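Local coordinates for protein angel homolog 2 (Homo sapiens, PDB 6RW0) that acts as a 2',3'-cyclic phosphatase of the CCR4 deadenylase family and probably binds the 3' untranslated regions of mRNA, at residues Ala98-Val106 with Ile189-Leu197. Sequence-based numbering, arbitrary orientation.
Sequences ADVLCLQEV and ICVANTHLL. With MG (magnesium ion), chain B.
The two sheets of the DNase I-like beta-sandwich face each other where V100, C102 and Q104 meet V191, N193 and H195. Strands 100-104 and 189-195 belong to different sheets; their axes are 7.2 Å apart at 15°, and no backbone hydrogen bond links them, so side chains make the join. At the start the seam is apolar: V100 CG1 and V191 CG1 meet tip to tip at 4.0 Å, and the same V191 CG1 lies 3.6 Å from C102 SG.

N193 makes the polar crossing. With CG anti to the backbone N (chi1 -177°), its amide reaches the facing strand, where ND2 donates to L103 O at 3.0 Å from above the carbonyl plane. Its OD1 accepts from Q104 NE2 at 2.9 Å, the two amides standing almost perpendicular. Donating at one end and accepting at the other, the buried amide is held in one orientation; a leucine here would probably free the Q104 amide to turn, leaving NE2 little beyond its weak bond to S56 OG.

At E105, which with V106 forms a G1 beta bulge facing G138, the strand reaches the magnesium site characteristic of this nuclease-phosphatase family. E105 OE2 binds magnesium at 2.3 Å and also receives N58 ND2, while S61 N binds OE1; five waters complete the metal shell. E105 OE2 lies at the H195 ring edge, 3.2 Å from CE1, carboxylate and ring planes 9° apart, and a water bridges H195 ND1 to E105 N.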
ATOM      1  N   ALA A  98      -6.631  -9.897 -11.990  1.00 17.33           N
ATOM      2  CA  ALA A  98      -6.369  -8.467 -12.103  1.00 16.93           C
ATOM      3  C   ALA A  98      -5.221  -8.188 -13.071  1.00 16.38           C
ATOM      4  O   ALA A  98      -4.272  -8.965 -13.188  1.00 18.11           O
ATOM      5  CB  ALA A  98      -6.012  -7.878 -10.743  1.00 18.44           C
ATOM      6  N   ASP A  99      -5.283  -7.030 -13.730  1.00 16.19           N
ATOM      7  CA  ASP A  99      -4.236  -6.676 -14.685  1.00 15.97           C
ATOM      8  C   ASP A  99      -2.930  -6.288 -14.004  1.00 16.35           C
ATOM      9  O   ASP A  99      -1.849  -6.488 -14.580  1.00 17.08           O
ATOM     10  CB  ASP A  99      -4.704  -5.520 -15.560  1.00 17.64           C
ATOM     11  CG  ASP A  99      -5.888  -5.884 -16.407  1.00 19.23           C
ATOM     12  OD1 ASP A  99      -5.881  -6.982 -17.001  1.00 21.81           O
ATOM     13  OD2 ASP A  99      -6.836  -5.083 -16.479  1.00 21.45           O
ATOM     14  N   VAL A 100      -3.006  -5.703 -12.812  1.00 16.60           N
ATOM     15  CA  VAL A 100      -1.849  -5.248 -12.050  1.00 15.35           C
ATOM     16  C   VAL A 100      -2.008  -5.776 -10.636  1.00 15.23           C
ATOM     17  O   VAL A 100      -3.095  -5.657 -10.053  1.00 16.56           O
ATOM     18  CB  VAL A 100      -1.761  -3.710 -12.011  1.00 16.60           C
ATOM     19  CG1 VAL A 100      -0.567  -3.255 -11.178  1.00 17.67           C
ATOM     20  CG2 VAL A 100      -1.663  -3.130 -13.406  1.00 18.45           C
ATOM     21  N   LEU A 101      -0.936  -6.355 -10.088  1.00 15.08           N
ATOM     22  CA  LEU A 101      -0.906  -6.804  -8.704  1.00 15.98           C
ATOM     23  C   LEU A 101       0.144  -6.019  -7.939  1.00 14.44           C
ATOM     24  O   LEU A 101       1.303  -5.934  -8.364  1.00 17.51           O
ATOM     25  CB  LEU A 101      -0.522  -8.276  -8.571  1.00 18.19           C
ATOM     26  CG  LEU A 101      -1.266  -9.250  -9.454  1.00 18.40           C
ATOM     27  CD1 LEU A 101      -0.608 -10.620  -9.240  1.00 19.90           C
ATOM     28  CD2 LEU A 101      -2.732  -9.277  -9.150  1.00 20.88           C
ATOM     29  N   CYS A 102      -0.258  -5.453  -6.813  1.00 15.12           N
ATOM     30  CA  CYS A 102       0.646  -4.791  -5.884  1.00 14.95           C
ATOM     31  C   CYS A 102       0.584  -5.614  -4.610  1.00 14.20           C
ATOM     32  O   CYS A 102      -0.424  -5.579  -3.899  1.00 16.01           O
ATOM     33  CB  CYS A 102       0.221  -3.354  -5.629  1.00 16.88           C
ATOM     34  SG  CYS A 102       0.617  -2.298  -7.062  1.00 18.92           S
ATOM     35  N   LEU A 103       1.639  -6.373  -4.341  1.00 13.43           N
ATOM     36  CA  LEU A 103       1.668  -7.282  -3.209  1.00 13.53           C
ATOM     37  C   LEU A 103       2.644  -6.785  -2.155  1.00 14.66           C
ATOM     38  O   LEU A 103       3.692  -6.214  -2.471  1.00 14.79           O
ATOM     39  CB  LEU A 103       2.068  -8.689  -3.668  1.00 15.27           C
ATOM     40  CG  LEU A 103       1.269  -9.289  -4.836  1.00 15.32           C
ATOM     41  CD1 LEU A 103       1.828 -10.643  -5.241  1.00 18.83           C
ATOM     42  CD2 LEU A 103      -0.201  -9.386  -4.471  1.00 16.62           C
ATOM     43  N   GLN A 104       2.295  -7.019  -0.894  1.00 14.04           N
ATOM     44  CA  GLN A 104       3.188  -6.770   0.222  1.00 12.94           C
ATOM     45  C   GLN A 104       3.382  -8.052   1.024  1.00 12.54           C
ATOM     46  O   GLN A 104       2.596  -8.995   0.929  1.00 14.08           O
ATOM     47  CB  GLN A 104       2.682  -5.625   1.119  1.00 14.98           C
ATOM     48  CG  GLN A 104       2.279  -4.352   0.346  1.00 14.51           C
ATOM     49  CD  GLN A 104       0.864  -4.404  -0.175  1.00 13.50           C
ATOM     50  OE1 GLN A 104      -0.026  -4.984   0.451  1.00 15.23           O
ATOM     51  NE2 GLN A 104       0.642  -3.803  -1.330  1.00 14.96           N
ATOM     52  N   GLU A 105       4.447  -8.057   1.830  1.00 13.63           N
ATOM     53  CA  GLU A 105       4.837  -9.210   2.649  1.00 14.16           C
ATOM     54  C   GLU A 105       5.112 -10.445   1.795  1.00 14.11           C
ATOM     55  O   GLU A 105       4.785 -11.573   2.170  1.00 15.45           O
ATOM     56  CB  GLU A 105       3.864  -9.474   3.793  1.00 15.23           C
ATOM     57  CG  GLU A 105       3.953  -8.360   4.805  1.00 15.74           C
ATOM     58  CD  GLU A 105       3.437  -8.720   6.174  1.00 19.37           C
ATOM     59  OE1 GLU A 105       3.494  -9.916   6.565  1.00 18.21           O
ATOM     60  OE2 GLU A 105       2.979  -7.784   6.870  1.00 20.79           O
ATOM     61  N   VAL A 106       5.737 -10.212   0.644  1.00 14.15           N
ATOM     62  CA  VAL A 106       6.168 -11.262  -0.271  1.00 13.55           C
ATOM     63  C   VAL A 106       7.532 -11.742   0.206  1.00 13.91           C
ATOM     64  O   VAL A 106       8.523 -11.011   0.115  1.00 15.39           O
ATOM     65  CB  VAL A 106       6.222 -10.731  -1.709  1.00 14.01           C
ATOM     66  CG1 VAL A 106       6.843 -11.756  -2.663  1.00 16.15           C
ATOM     67  CG2 VAL A 106       4.828 -10.272  -2.137  1.00 15.17           C
ATOM     68  N   ILE A 189       1.385   4.849 -17.434  1.00 18.20           N
ATOM     69  CA  ILE A 189       0.784   4.787 -16.107  1.00 18.99           C
ATOM     70  C   ILE A 189       1.877   4.458 -15.102  1.00 16.44           C
ATOM     71  O   ILE A 189       2.684   3.549 -15.320  1.00 18.36           O
ATOM     72  CB  ILE A 189      -0.343   3.743 -16.045  1.00 21.42           C
ATOM     73  CG1 ILE A 189      -1.426   4.124 -17.053  1.00 26.78           C
ATOM     74  CG2 ILE A 189      -0.916   3.646 -14.634  1.00 22.14           C
ATOM     75  CD1 ILE A 189      -2.495   3.099 -17.201  1.00 32.20           C
ATOM     76  N   CYS A 190       1.899   5.197 -14.004  1.00 15.43           N
ATOM     77  CA  CYS A 190       2.874   5.008 -12.948  1.00 15.31           C
ATOM     78  C   CYS A 190       2.199   4.242 -11.823  1.00 15.70           C
ATOM     79  O   CYS A 190       1.196   4.707 -11.276  1.00 16.70           O
ATOM     80  CB  CYS A 190       3.339   6.372 -12.452  1.00 15.95           C
ATOM     81  SG  CYS A 190       4.505   6.284 -11.101  1.00 17.46           S
ATOM     82  N   VAL A 191       2.741   3.078 -11.476  1.00 14.61           N
ATOM     83  CA  VAL A 191       2.197   2.244 -10.410  1.00 14.30           C
ATOM     84  C   VAL A 191       3.215   2.181  -9.285  1.00 13.40           C
ATOM     85  O   VAL A 191       4.375   1.800  -9.506  1.00 14.93           O
ATOM     86  CB  VAL A 191       1.864   0.827 -10.905  1.00 15.26           C
ATOM     87  CG1 VAL A 191       1.311  -0.023  -9.768  1.00 17.45           C
ATOM     88  CG2 VAL A 191       0.890   0.876 -12.063  1.00 17.13           C
ATOM     89  N   ALA A 192       2.782   2.539  -8.082  1.00 13.47           N
ATOM     90  CA  ALA A 192       3.637   2.557  -6.911  1.00 13.46           C
ATOM     91  C   ALA A 192       3.070   1.624  -5.856  1.00 12.43           C
ATOM     92  O   ALA A 192       1.855   1.419  -5.776  1.00 15.88           O
ATOM     93  CB  ALA A 192       3.751   3.965  -6.350  1.00 15.43           C
ATOM     94  N   ASN A 193       3.968   1.044  -5.057  1.00 12.88           N
ATOM     95  CA  ASN A 193       3.610   0.100  -4.008  1.00 14.10           C
ATOM     96  C   ASN A 193       4.583   0.277  -2.854  1.00 13.17           C
ATOM     97  O   ASN A 193       5.781   0.492  -3.070  1.00 15.82           O
ATOM     98  CB  ASN A 193       3.688  -1.313  -4.604  1.00 14.33           C
ATOM     99  CG  ASN A 193       3.260  -2.409  -3.637  1.00 16.08           C
ATOM    100  OD1 ASN A 193       2.590  -2.163  -2.642  1.00 18.86           O
ATOM    101  ND2 ASN A 193       3.624  -3.644  -3.963  1.00 16.04           N
ATOM    102  N   THR A 194       4.069   0.196  -1.629  1.00 14.42           N
ATOM    103  CA  THR A 194       4.933   0.276  -0.463  1.00 13.35           C
ATOM    104  C   THR A 194       4.296  -0.447   0.707  1.00 14.06           C
ATOM    105  O   THR A 194       3.114  -0.801   0.689  1.00 14.28           O
ATOM    106  CB  THR A 194       5.252   1.737  -0.104  1.00 13.79           C
ATOM    107  OG1 THR A 194       6.328   1.790   0.841  1.00 15.36           O
ATOM    108  CG2 THR A 194       4.057   2.447   0.533  1.00 16.17           C
ATOM    109  N   HIS A 195       5.108  -0.627   1.744  1.00 13.76           N
ATOM    110  CA  HIS A 195       4.675  -1.144   3.040  1.00 12.82           C
ATOM    111  C   HIS A 195       5.441  -0.296   4.055  1.00 13.36           C
ATOM    112  O   HIS A 195       6.650  -0.474   4.234  1.00 14.60           O
ATOM    113  CB  HIS A 195       4.977  -2.629   3.156  1.00 13.42           C
ATOM    114  CG  HIS A 195       4.382  -3.275   4.364  1.00 14.57           C
ATOM    115  ND1 HIS A 195       4.531  -4.618   4.631  1.00 16.49           N
ATOM    116  CD2 HIS A 195       3.646  -2.765   5.377  1.00 15.17           C
ATOM    117  CE1 HIS A 195       3.916  -4.906   5.765  1.00 17.66           C
ATOM    118  NE2 HIS A 195       3.354  -3.805   6.232  1.00 17.78           N
ATOM    119  N   LEU A 196       4.752   0.662   4.671  1.00 12.86           N
ATOM    120  CA  LEU A 196       5.405   1.576   5.599  1.00 12.52           C
ATOM    121  C   LEU A 196       5.630   0.921   6.961  1.00 13.57           C
ATOM    122  O   LEU A 196       4.970  -0.054   7.336  1.00 14.31           O
ATOM    123  CB  LEU A 196       4.576   2.848   5.799  1.00 14.98           C
ATOM    124  CG  LEU A 196       4.296   3.700   4.558  1.00 13.58           C
ATOM    125  CD1 LEU A 196       3.627   5.009   4.970  1.00 15.47           C
ATOM    126  CD2 LEU A 196       5.571   3.969   3.764  1.00 14.26           C
ATOM    127  N   LEU A 197       6.584   1.480   7.705  1.00 13.77           N
ATOM    128  CA  LEU A 197       6.899   1.046   9.061  1.00 14.66           C
ATOM    129  C   LEU A 197       5.648   0.832   9.902  1.00 14.11           C
ATOM    130  O   LEU A 197       4.770   1.694   9.959  1.00 15.27           O
ATOM    131  CB  LEU A 197       7.739   2.147   9.715  1.00 18.18           C
ATOM    132  CG  LEU A 197       8.151   1.906  11.159  1.00 16.36           C
ATOM    133  CD1 LEU A 197       9.051   0.682  11.214  1.00 17.92           C
ATOM    134  CD2 LEU A 197       8.853   3.109  11.717  1.00 16.57           C
TER
HETATM  135 MG    MG B 601       1.642  -7.939   8.718  0.66 23.44          MG
HETATM  136  O   HOH W   1       6.287  -6.126   2.971  1.00 17.77           O
HETATM  137  O   HOH W   2       3.089  -9.496   9.270  1.00 26.54           O
HETATM  138  O   HOH W   3       0.120  -8.470  10.320  1.00 38.06           O
HETATM  139  O   HOH W   4       2.537  -6.528  10.657  0.94 51.73           O
HETATM  140  O   HOH W   5       0.386  -9.218   7.112  1.00 19.60           O
HETATM  141  O   HOH W   6       0.131  -6.256   8.767  0.94 45.58           O